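Metallo-beta-lactamase family protein (Staphylococcus aureus, PDB 3R2U) binds an iron(III) ion in a metallo-beta-lactamase fold, carries a rhodanese-like domain, and is probably a metal-dependent hydrolase or a persulfide dioxygenase-like enzyme. Local coordinates at residues 331-334 against 338-341; 39-44 against 48-53; 223-228 against 265-270. All coordinates share one frame; numbering follows the deposited sequence.

Interaction 1. Residues 331-334 against 338-341; sequences WYLN and EINL
Leu333 lays its CD1 methyl across the end of Ile339, where the two CD1 atoms stand 3.3 Å apart, tighter than ordinary van der Waals contact. The side chains cross at about a right angle and meet at their terminal methyls. Leu333 gets there because CG swings opposite the backbone N (chi1 -167°). From the other segment, Ile339 reaches out with its longer branch, CG1 to CD1. The same CD1 also lies 3.9 Å from the carbonyl O of Asn334, a polar atom that it meets without any bond. The amide of Asn334 takes no part: its OD1 accepts from the backbone N of Asp336 in the connecting turn.

Ile339 opens the strand 339-342 of a parallel sheet and also packs on Phe300 and Ile363 of the flanking strands, whereas Leu333 continues to Ile358. The contact sets the loop after helix 325-329 against the start of this strand. With little surface buried and no polar bond between the segments, cohesion across it rests on dispersion and on the exclusion of water from buried methyl groups.

Interaction 2. Residues 39-44 against 48-53; sequences SYLIGC and GEAMII
Tyr40 and Ile53 face each other as a hydrogen-bonded antiparallel pair, Ile53 N giving a 2.8 Å bond to Tyr40 O and Tyr40 N answering to Ile53 O at 3.1 Å. Ile42 and Met51 repeat the pattern, with Met51 N to Ile42 O at 2.9 Å, and Cys44 N then bonds Glu49 O at 2.8 Å. Beyond this, Gly48 N reaches Cys44 O at 2.7 Å and closes the hairpin at its turn.

Between these pairs lie Leu41 with Ile52 and Gly43 with Ala50. On their face, Leu41 CD1 bridges Ala50 CB and Ile52 CG1, at 4.1 Å from each. The other face carries Tyr40, Ile42, Met51 and Ile53. There CG1 of Ile42, set between the backbone N and the carbonyl carbon (chi1 57°), runs alongside Met51 CB at 4.0 Å, both side chains pointing the same way.

Farther out, Phe166 of the second sheet meets Ile42 and Ile53 and stacks edge-to-face on Tyr40, whose OH is bonded to Pro217 O. Leu135 of strand 133-139 touches Ile42 and Met51, and Glu49 OE1 takes the N-H of Gly131. Strands 25-32 and 72-77 extend the sheet beyond the two. This hairpin, inside one of two mixed sheets packed face to face, belongs to the alpha-beta/beta-alpha sandwich of the metallo-beta-lactamase superfamily.

Interaction 3. Residues 223-228 against 265-270; sequences SPCGKS and APPHHF
Cys225 makes every close contact between these segments with a single atom, its SG, which presses on the Pro267 ring at CD, 3.6 Å away. The sulfur stands opposite the carbonyl carbon about the first side-chain bond (chi1 -65°), a setting that directs it at the proline. It also approaches the Phe270 ring obliquely, 5.0 Å from the centroid and 45° off the ring normal, in a sulfur-aromatic contact; CZ is the nearest ring atom to it. Pro267 CD sits 4.0 Å above the plane of that ring, so sulfur and proline lie side by side over one face of the phenylalanine, CD over its centre and SG toward the CZ rim. Phe270 in turn lays CD1 over a face of His269, toward the rim, while His269 NE2 lies in plane at the phenylalanine's edge. Phe270 N bonds Pro267 O at 3.2 Å, within the turn that leads into the helix.

The other side is looser. Cys225 is itself exposed, and from there the loop runs outward and carries bonds of its own: Gly226 N donates to Ser223 O at 2.8 Å, and Cys225 N makes a weak bond to Ser223 OG.

Ser223 and Pro224 rest on Asn327 of helix 325-329, and His269 on Ile326 of the same helix. The contact sets the loop between strands 214-217 and 235-236 against the beginning of helix 269-279, with helix 325-329 touching both segments.

Interactions 1 and 3 adjoin, their centres 18 Å apart: Trp331 lies against the proline-rich 265-268, with its CH2 3.3 Å from Pro266 O, and stacks edge-to-face with His268. The loop of interaction 1 thereby connects the region of the four-stranded parallel sheet that contains strand 339-342 to the segment leading into helix 269-279. Interaction 2 touches neither; its nearest atoms are about 14 Å from interaction 3 and about 20 Å from interaction 1. The iron is held by His80, His143 and Asp169. In interaction 3 the side chain of Phe270 is about 7 Å from the bound iron. In interaction 2 the side chain of Ile53 is about 12 Å from the bound iron. Interaction 3 thus borders the metal site, whereas the hairpin lies farther from the metal, within one of the two sheets of the sandwich.

Interaction 1. Residues 331-334 against 338-341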
ATOM      1  N   TRP A 331     -22.223  13.580 -15.885  1.00 25.33           N
ATOM      2  CA  TRP A 331     -23.101  14.682 -16.199  1.00 25.33           C
ATOM      3  C   TRP A 331     -22.389  16.019 -16.317  1.00 25.50           C
ATOM      4  O   TRP A 331     -22.952  16.941 -16.896  1.00 24.65           O
ATOM      5  CB  TRP A 331     -24.222  14.791 -15.166  1.00 26.69           C
ATOM      6  CG  TRP A 331     -25.171  13.637 -15.208  1.00 29.27           C
ATOM      7  CD1 TRP A 331     -25.198  12.555 -14.375  1.00 33.13           C
ATOM      8  CD2 TRP A 331     -26.217  13.437 -16.161  1.00 34.37           C
ATOM      9  NE1 TRP A 331     -26.212  11.695 -14.748  1.00 33.76           N
ATOM     10  CE2 TRP A 331     -26.849  12.214 -15.843  1.00 35.55           C
ATOM     11  CE3 TRP A 331     -26.689  14.179 -17.252  1.00 35.38           C
ATOM     12  CZ2 TRP A 331     -27.929  11.722 -16.575  1.00 37.47           C
ATOM     13  CZ3 TRP A 331     -27.757  13.685 -17.982  1.00 35.22           C
ATOM     14  CH2 TRP A 331     -28.366  12.471 -17.640  1.00 37.62           C
ATOM     15  N   TYR A 332     -21.164  16.132 -15.781  1.00 24.17           N
ATOM     16  CA  TYR A 332     -20.426  17.401 -15.785  1.00 23.56           C
ATOM     17  C   TYR A 332     -19.080  17.389 -16.489  1.00 23.56           C
ATOM     18  O   TYR A 332     -18.584  18.450 -16.832  1.00 23.48           O
ATOM     19  CB  TYR A 332     -20.160  17.856 -14.347  1.00 24.48           C
ATOM     20  CG  TYR A 332     -21.406  18.047 -13.537  1.00 27.89           C
ATOM     21  CD1 TYR A 332     -21.887  17.025 -12.729  1.00 31.37           C
ATOM     22  CD2 TYR A 332     -22.116  19.239 -13.588  1.00 32.13           C
ATOM     23  CE1 TYR A 332     -23.041  17.184 -11.997  1.00 34.24           C
ATOM     24  CE2 TYR A 332     -23.280  19.403 -12.863  1.00 34.97           C
ATOM     25  CZ  TYR A 332     -23.732  18.370 -12.072  1.00 35.49           C
ATOM     26  OH  TYR A 332     -24.868  18.517 -11.338  1.00 45.48           O
ATOM     27  N   LEU A 333     -18.496  16.212 -16.710  1.00 21.91           N
ATOM     28  CA  LEU A 333     -17.164  16.136 -17.300  1.00 23.82           C
ATOM     29  C   LEU A 333     -17.184  16.695 -18.700  1.00 22.93           C
ATOM     30  O   LEU A 333     -18.010  16.305 -19.502  1.00 25.03           O
ATOM     31  CB  LEU A 333     -16.648  14.679 -17.330  1.00 23.39           C
ATOM     32  CG  LEU A 333     -15.151  14.491 -17.635  1.00 26.47           C
ATOM     33  CD1 LEU A 333     -14.283  15.122 -16.573  1.00 27.53           C
ATOM     34  CD2 LEU A 333     -14.803  13.027 -17.763  1.00 25.06           C
ATOM     35  N   ASN A 334     -16.307  17.648 -18.973  1.00 21.79           N
ATOM     36  CA  ASN A 334     -16.175  18.189 -20.319  1.00 21.45           C
ATOM     37  C   ASN A 334     -14.828  17.671 -20.892  1.00 21.58           C
ATOM     38  O   ASN A 334     -13.742  18.104 -20.460  1.00 18.54           O
ATOM     39  CB  ASN A 334     -16.238  19.711 -20.276  1.00 22.24           C
ATOM     40  CG  ASN A 334     -16.278  20.329 -21.643  1.00 22.91           C
ATOM     41  OD1 ASN A 334     -15.775  19.766 -22.617  1.00 21.78           O
ATOM     42  ND2 ASN A 334     -16.875  21.502 -21.728  1.00 23.53           N
ATOM     43  N   GLU A 338      -9.348  20.993 -19.818  1.00 18.94           N
ATOM     44  CA  GLU A 338      -8.507  20.542 -18.724  1.00 20.71           C
ATOM     45  C   GLU A 338      -9.262  20.899 -17.443  1.00 19.74           C
ATOM     46  O   GLU A 338      -9.887  21.955 -17.347  1.00 19.88           O
ATOM     47  CB  GLU A 338      -7.147  21.239 -18.746  1.00 22.00           C
ATOM     48  CG  GLU A 338      -6.379  21.068 -20.060  1.00 29.62           C
ATOM     49  CD  GLU A 338      -4.963  21.676 -19.994  1.00 38.90           C
ATOM     50  OE1 GLU A 338      -4.613  22.475 -20.891  1.00 47.19           O
ATOM     51  OE2 GLU A 338      -4.211  21.371 -19.039  1.00 39.50           O
ATOM     52  N   ILE A 339      -9.172  20.028 -16.451  1.00 18.84           N
ATOM     53  CA  ILE A 339      -9.933  20.165 -15.220  1.00 18.53           C
ATOM     54  C   ILE A 339      -9.062  20.097 -13.978  1.00 17.99           C
ATOM     55  O   ILE A 339      -8.041  19.422 -13.983  1.00 17.51           O
ATOM     56  CB  ILE A 339     -10.959  19.004 -15.219  1.00 20.25           C
ATOM     57  CG1 ILE A 339     -12.003  19.276 -16.298  1.00 21.63           C
ATOM     58  CG2 ILE A 339     -11.575  18.766 -13.859  1.00 20.24           C
ATOM     59  CD1 ILE A 339     -12.825  18.079 -16.705  1.00 24.50           C
ATOM     60  N   ASN A 340      -9.431  20.847 -12.936  1.00 16.54           N
ATOM     61  CA  ASN A 340      -8.767  20.750 -11.633  1.00 16.43           C
ATOM     62  C   ASN A 340      -9.618  19.922 -10.671  1.00 16.46           C
ATOM     63  O   ASN A 340     -10.847  19.883 -10.782  1.00 16.53           O
ATOM     64  CB  ASN A 340      -8.573  22.117 -10.982  1.00 16.99           C
ATOM     65  CG  ASN A 340      -7.499  22.955 -11.639  1.00 18.73           C
ATOM     66  OD1 ASN A 340      -6.645  22.459 -12.360  1.00 22.82           O
ATOM     67  ND2 ASN A 340      -7.516  24.232 -11.347  1.00 21.87           N
ATOM     68  N   LEU A 341      -8.951  19.279  -9.724  1.00 16.24           N
ATOM     69  CA  LEU A 341      -9.602  18.533  -8.690  1.00 17.23           C
ATOM     70  C   LEU A 341      -9.223  19.119  -7.339  1.00 17.94           C
ATOM     71  O   LEU A 341      -8.125  19.653  -7.174  1.00 18.84           O
ATOM     72  CB  LEU A 341      -9.184  17.066  -8.737  1.00 16.92           C
ATOM     73  CG  LEU A 341      -9.516  16.307  -9.993  1.00 16.59           C
ATOM     74  CD1 LEU A 341      -8.973  14.855  -9.909  1.00 14.01           C
ATOM     75  CD2 LEU A 341     -11.063  16.371 -10.255  1.00 15.83           C
TER

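Interaction 2. Residues 39-44 against 48-53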
ATOM      1  N   SER A  39     -15.081  -7.471 -16.732  1.00 16.53           N
ATOM      2  CA  SER A  39     -14.179  -7.981 -17.745  1.00 15.40           C
ATOM      3  C   SER A  39     -13.705  -9.339 -17.224  1.00 16.21           C
ATOM      4  O   SER A  39     -13.865  -9.635 -16.036  1.00 17.76           O
ATOM      5  CB  SER A  39     -13.023  -7.028 -18.010  1.00 16.25           C
ATOM      6  OG  SER A  39     -12.306  -6.674 -16.851  1.00 16.40           O
ATOM      7  N   TYR A  40     -13.099 -10.143 -18.094  1.00 16.10           N
ATOM      8  CA  TYR A  40     -12.731 -11.509 -17.758  1.00 17.53           C
ATOM      9  C   TYR A  40     -11.399 -11.904 -18.355  1.00 19.00           C
ATOM     10  O   TYR A  40     -11.004 -11.416 -19.425  1.00 19.70           O
ATOM     11  CB  TYR A  40     -13.811 -12.475 -18.311  1.00 16.67           C
ATOM     12  CG  TYR A  40     -15.225 -12.190 -17.795  1.00 18.25           C
ATOM     13  CD1 TYR A  40     -16.054 -11.263 -18.436  1.00 19.01           C
ATOM     14  CD2 TYR A  40     -15.722 -12.830 -16.662  1.00 17.10           C
ATOM     15  CE1 TYR A  40     -17.353 -10.977 -17.958  1.00 18.17           C
ATOM     16  CE2 TYR A  40     -17.011 -12.554 -16.178  1.00 19.05           C
ATOM     17  CZ  TYR A  40     -17.817 -11.629 -16.838  1.00 18.82           C
ATOM     18  OH  TYR A  40     -19.065 -11.344 -16.361  1.00 18.04           O
ATOM     19  N   LEU A  41     -10.704 -12.779 -17.641  1.00 18.23           N
ATOM     20  CA  LEU A  41      -9.488 -13.402 -18.143  1.00 18.21           C
ATOM     21  C   LEU A  41      -9.768 -14.894 -18.141  1.00 18.85           C
ATOM     22  O   LEU A  41     -10.228 -15.438 -17.136  1.00 19.24           O
ATOM     23  CB  LEU A  41      -8.264 -13.084 -17.265  1.00 17.31           C
ATOM     24  CG  LEU A  41      -6.902 -13.658 -17.684  1.00 21.27           C
ATOM     25  CD1 LEU A  41      -6.435 -13.013 -18.954  1.00 18.65           C
ATOM     26  CD2 LEU A  41      -5.850 -13.451 -16.597  1.00 20.42           C
ATOM     27  N   ILE A  42      -9.575 -15.529 -19.296  1.00 19.06           N
ATOM     28  CA  ILE A  42      -9.659 -16.978 -19.436  1.00 19.89           C
ATOM     29  C   ILE A  42      -8.294 -17.445 -19.924  1.00 19.70           C
ATOM     30  O   ILE A  42      -7.597 -16.735 -20.659  1.00 18.57           O
ATOM     31  CB  ILE A  42     -10.775 -17.466 -20.403  1.00 20.73           C
ATOM     32  CG1 ILE A  42     -10.604 -16.864 -21.802  1.00 19.76           C
ATOM     33  CG2 ILE A  42     -12.180 -17.171 -19.792  1.00 20.52           C
ATOM     34  CD1 ILE A  42     -11.725 -17.246 -22.783  1.00 21.68           C
ATOM     35  N   GLY A  43      -7.895 -18.622 -19.484  1.00 19.87           N
ATOM     36  CA  GLY A  43      -6.608 -19.134 -19.839  1.00 21.17           C
ATOM     37  C   GLY A  43      -6.583 -20.623 -20.022  1.00 21.59           C
ATOM     38  O   GLY A  43      -7.252 -21.366 -19.293  1.00 20.90           O
ATOM     39  N   CYS A  44      -5.780 -21.053 -20.991  1.00 23.58           N
ATOM     40  CA  CYS A  44      -5.617 -22.467 -21.308  1.00 24.75           C
ATOM     41  C   CYS A  44      -4.426 -22.980 -20.530  1.00 28.18           C
ATOM     42  O   CYS A  44      -3.279 -22.574 -20.783  1.00 25.90           O
ATOM     43  CB  CYS A  44      -5.366 -22.629 -22.802  1.00 26.32           C
ATOM     44  SG  CYS A  44      -5.029 -24.312 -23.351  1.00 26.60           S
ATOM     45  N   GLY A  48      -0.962 -22.269 -22.083  1.00 28.69           N
ATOM     46  CA  GLY A  48      -0.594 -21.015 -21.429  1.00 27.53           C
ATOM     47  C   GLY A  48      -1.227 -19.782 -22.079  1.00 26.36           C
ATOM     48  O   GLY A  48      -1.113 -18.667 -21.552  1.00 25.69           O
ATOM     49  N   GLU A  49      -1.909 -19.967 -23.207  1.00 24.31           N
ATOM     50  CA  GLU A  49      -2.546 -18.848 -23.887  1.00 25.03           C
ATOM     51  C   GLU A  49      -3.660 -18.294 -23.020  1.00 22.99           C
ATOM     52  O   GLU A  49      -4.291 -19.025 -22.279  1.00 23.82           O
ATOM     53  CB  GLU A  49      -3.040 -19.242 -25.282  1.00 23.94           C
ATOM     54  CG  GLU A  49      -1.866 -19.611 -26.189  1.00 32.69           C
ATOM     55  CD  GLU A  49      -2.256 -19.943 -27.636  1.00 38.32           C
ATOM     56  OE1 GLU A  49      -3.328 -19.521 -28.123  1.00 42.23           O
ATOM     57  OE2 GLU A  49      -1.456 -20.617 -28.299  1.00 45.71           O
ATOM     58  N   ALA A  50      -3.879 -16.994 -23.097  1.00 21.00           N
ATOM     59  CA  ALA A  50      -4.917 -16.359 -22.285  1.00 20.59           C
ATOM     60  C   ALA A  50      -5.530 -15.185 -23.027  1.00 19.24           C
ATOM     61  O   ALA A  50      -4.856 -14.520 -23.823  1.00 19.77           O
ATOM     62  CB  ALA A  50      -4.350 -15.912 -20.948  1.00 18.56           C
ATOM     63  N   MET A  51      -6.810 -14.947 -22.757  1.00 18.68           N
ATOM     64  CA  MET A  51      -7.563 -13.883 -23.387  1.00 17.21           C
ATOM     65  C   MET A  51      -8.264 -12.977 -22.392  1.00 16.92           C
ATOM     66  O   MET A  51      -8.830 -13.458 -21.406  1.00 15.38           O
ATOM     67  CB  MET A  51      -8.653 -14.478 -24.291  1.00 17.41           C
ATOM     68  CG  MET A  51      -9.588 -13.412 -24.887  1.00 20.51           C
ATOM     69  SD  MET A  51     -10.963 -14.041 -25.851  1.00 28.90           S
ATOM     70  CE  MET A  51     -10.207 -14.277 -27.462  1.00 18.38           C
ATOM     71  N   ILE A  52      -8.234 -11.665 -22.658  1.00 16.96           N
ATOM     72  CA  ILE A  52      -9.005 -10.703 -21.863  1.00 16.56           C
ATOM     73  C   ILE A  52     -10.269 -10.359 -22.648  1.00 17.20           C
ATOM     74  O   ILE A  52     -10.188  -9.993 -23.823  1.00 16.49           O
ATOM     75  CB  ILE A  52      -8.291  -9.373 -21.634  1.00 16.09           C
ATOM     76  CG1 ILE A  52      -6.906  -9.554 -21.014  1.00 18.70           C
ATOM     77  CG2 ILE A  52      -9.143  -8.492 -20.725  1.00 14.43           C
ATOM     78  CD1 ILE A  52      -6.055  -8.280 -21.070  1.00 13.72           C
ATOM     79  N   ILE A  53     -11.427 -10.451 -21.998  1.00 18.35           N
ATOM     80  CA  ILE A  53     -12.698 -10.051 -22.609  1.00 17.96           C
ATOM     81  C   ILE A  53     -13.147  -8.713 -21.995  1.00 17.91           C
ATOM     82  O   ILE A  53     -13.195  -8.564 -20.764  1.00 17.29           O
ATOM     83  CB  ILE A  53     -13.766 -11.123 -22.428  1.00 19.59           C
ATOM     84  CG1 ILE A  53     -13.339 -12.375 -23.212  1.00 22.41           C
ATOM     85  CG2 ILE A  53     -15.114 -10.603 -22.920  1.00 17.31           C
ATOM     86  CD1 ILE A  53     -14.201 -13.531 -22.981  1.00 28.05           C
TER

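Interaction 3. Residues 223-228 against 265-270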
ATOM      1  N   SER A 223     -24.950   1.071 -11.504  1.00 53.17           N
ATOM      2  CA  SER A 223     -25.310   2.164 -12.403  1.00 56.24           C
ATOM      3  C   SER A 223     -26.823   2.402 -12.469  1.00 58.67           C
ATOM      4  O   SER A 223     -27.587   1.457 -12.713  1.00 56.67           O
ATOM      5  CB  SER A 223     -24.798   1.883 -13.819  1.00 55.50           C
ATOM      6  OG  SER A 223     -25.077   2.969 -14.690  1.00 56.21           O
ATOM      7  N   PRO A 224     -27.258   3.667 -12.237  1.00 62.32           N
ATOM      8  CA  PRO A 224     -28.666   4.072 -12.377  1.00 64.50           C
ATOM      9  C   PRO A 224     -29.247   3.674 -13.748  1.00 65.12           C
ATOM     10  O   PRO A 224     -30.471   3.504 -13.882  1.00 65.94           O
ATOM     11  CB  PRO A 224     -28.604   5.598 -12.248  1.00 66.12           C
ATOM     12  CG  PRO A 224     -27.421   5.861 -11.376  1.00 65.94           C
ATOM     13  CD  PRO A 224     -26.446   4.725 -11.598  1.00 63.74           C
ATOM     14  N   CYS A 225     -28.365   3.533 -14.749  1.00 64.98           N
ATOM     15  CA  CYS A 225     -28.763   3.106 -16.099  1.00 65.28           C
ATOM     16  C   CYS A 225     -28.987   1.586 -16.201  1.00 64.02           C
ATOM     17  O   CYS A 225     -29.167   1.046 -17.296  1.00 63.77           O
ATOM     18  CB  CYS A 225     -27.726   3.560 -17.133  1.00 65.30           C
ATOM     19  SG  CYS A 225     -27.615   5.353 -17.272  1.00 69.07           S
ATOM     20  N   GLY A 226     -28.970   0.907 -15.055  1.00 63.37           N
ATOM     21  CA  GLY A 226     -29.215  -0.530 -14.978  1.00 61.15           C
ATOM     22  C   GLY A 226     -29.572  -0.842 -13.535  1.00 60.84           C
ATOM     23  O   GLY A 226     -28.824  -1.550 -12.839  1.00 59.64           O
ATOM     24  N   LYS A 227     -30.697  -0.299 -13.068  0.60 61.25           N
ATOM     25  CA  LYS A 227     -31.129  -0.512 -11.680  0.60 61.32           C
ATOM     26  C   LYS A 227     -31.426  -1.988 -11.399  0.60 59.58           C
ATOM     27  O   LYS A 227     -31.241  -2.460 -10.278  0.60 59.49           O
ATOM     28  CB  LYS A 227     -32.362   0.345 -11.345  0.60 62.97           C
ATOM     29  CG  LYS A 227     -32.141   1.848 -11.481  0.60 64.00           C
ATOM     30  CD  LYS A 227     -33.381   2.641 -11.081  0.60 64.88           C
ATOM     31  CE  LYS A 227     -33.214   4.129 -11.385  0.60 65.82           C
ATOM     32  NZ  LYS A 227     -33.039   4.389 -12.851  0.60 63.10           N
ATOM     33  N   SER A 228     -31.878  -2.711 -12.419  1.00 57.97           N
ATOM     34  CA  SER A 228     -32.209  -4.127 -12.274  1.00 56.81           C
ATOM     35  C   SER A 228     -31.031  -5.099 -12.355  1.00 54.28           C
ATOM     36  O   SER A 228     -31.235  -6.301 -12.154  1.00 54.10           O
ATOM     37  CB  SER A 228     -33.220  -4.525 -13.359  1.00 56.64           C
ATOM     38  OG  SER A 228     -34.340  -3.656 -13.369  1.00 58.73           O
ATOM     39  N   ALA A 265     -32.578   9.274 -19.325  1.00 48.00           N
ATOM     40  CA  ALA A 265     -31.593   9.817 -20.239  1.00 46.12           C
ATOM     41  C   ALA A 265     -30.234   9.386 -19.728  1.00 43.37           C
ATOM     42  O   ALA A 265     -29.987   9.424 -18.518  1.00 43.65           O
ATOM     43  CB  ALA A 265     -31.676  11.339 -20.293  1.00 46.29           C
ATOM     44  N   PRO A 266     -29.357   8.949 -20.631  1.00 40.85           N
ATOM     45  CA  PRO A 266     -28.036   8.555 -20.204  1.00 39.06           C
ATOM     46  C   PRO A 266     -27.200   9.771 -19.853  1.00 37.27           C
ATOM     47  O   PRO A 266     -27.443  10.849 -20.371  1.00 37.32           O
ATOM     48  CB  PRO A 266     -27.465   7.857 -21.442  1.00 38.62           C
ATOM     49  CG  PRO A 266     -28.167   8.480 -22.582  1.00 39.02           C
ATOM     50  CD  PRO A 266     -29.533   8.832 -22.090  1.00 41.88           C
ATOM     51  N   PRO A 267     -26.220   9.606 -18.959  1.00 37.03           N
ATOM     52  CA  PRO A 267     -25.344  10.735 -18.651  1.00 35.25           C
ATOM     53  C   PRO A 267     -24.580  11.175 -19.900  1.00 34.18           C
ATOM     54  O   PRO A 267     -24.380  10.378 -20.853  1.00 31.90           O
ATOM     55  CB  PRO A 267     -24.399  10.190 -17.577  1.00 35.04           C
ATOM     56  CG  PRO A 267     -24.548   8.693 -17.633  1.00 36.86           C
ATOM     57  CD  PRO A 267     -25.863   8.378 -18.227  1.00 36.92           C
ATOM     58  N   HIS A 268     -24.140  12.424 -19.889  1.00 32.52           N
ATOM     59  CA  HIS A 268     -23.486  13.001 -21.055  1.00 32.13           C
ATOM     60  C   HIS A 268     -22.226  12.302 -21.530  1.00 28.97           C
ATOM     61  O   HIS A 268     -21.971  12.290 -22.714  1.00 31.02           O
ATOM     62  CB  HIS A 268     -23.207  14.504 -20.846  1.00 33.10           C
ATOM     63  CG  HIS A 268     -24.431  15.296 -20.520  1.00 34.72           C
ATOM     64  ND1 HIS A 268     -25.562  15.266 -21.306  1.00 41.57           N
ATOM     65  CD2 HIS A 268     -24.703  16.144 -19.500  1.00 36.37           C
ATOM     66  CE1 HIS A 268     -26.486  16.051 -20.774  1.00 41.96           C
ATOM     67  NE2 HIS A 268     -25.987  16.595 -19.679  1.00 40.26           N
ATOM     68  N   HIS A 269     -21.444  11.696 -20.653  1.00 25.93           N
ATOM     69  CA  HIS A 269     -20.210  11.069 -21.142  1.00 25.45           C
ATOM     70  C   HIS A 269     -20.446   9.854 -22.058  1.00 26.06           C
ATOM     71  O   HIS A 269     -19.550   9.485 -22.821  1.00 26.30           O
ATOM     72  CB  HIS A 269     -19.236  10.712 -20.001  1.00 24.02           C
ATOM     73  CG  HIS A 269     -19.672   9.559 -19.157  1.00 22.74           C
ATOM     74  ND1 HIS A 269     -20.850   9.564 -18.439  1.00 25.08           N
ATOM     75  CD2 HIS A 269     -19.054   8.390 -18.863  1.00 26.10           C
ATOM     76  CE1 HIS A 269     -20.949   8.434 -17.758  1.00 30.77           C
ATOM     77  NE2 HIS A 269     -19.869   7.704 -17.993  1.00 28.30           N
ATOM     78  N   PHE A 270     -21.625   9.238 -21.992  1.00 25.30           N
ATOM     79  CA  PHE A 270     -21.897   8.066 -22.851  1.00 26.77           C
ATOM     80  C   PHE A 270     -21.634   8.359 -24.335  1.00 26.72           C
ATOM     81  O   PHE A 270     -20.943   7.585 -25.003  1.00 25.30           O
ATOM     82  CB  PHE A 270     -23.316   7.521 -22.635  1.00 26.70           C
ATOM     83  CG  PHE A 270     -23.458   6.598 -21.428  1.00 26.95           C
ATOM     84  CD1 PHE A 270     -22.671   6.759 -20.289  1.00 26.11           C
ATOM     85  CD2 PHE A 270     -24.437   5.609 -21.417  1.00 30.93           C
ATOM     86  CE1 PHE A 270     -22.827   5.918 -19.176  1.00 26.20           C
ATOM     87  CE2 PHE A 270     -24.606   4.767 -20.312  1.00 30.91           C
ATOM     88  CZ  PHE A 270     -23.800   4.931 -19.189  1.00 30.10           C
TER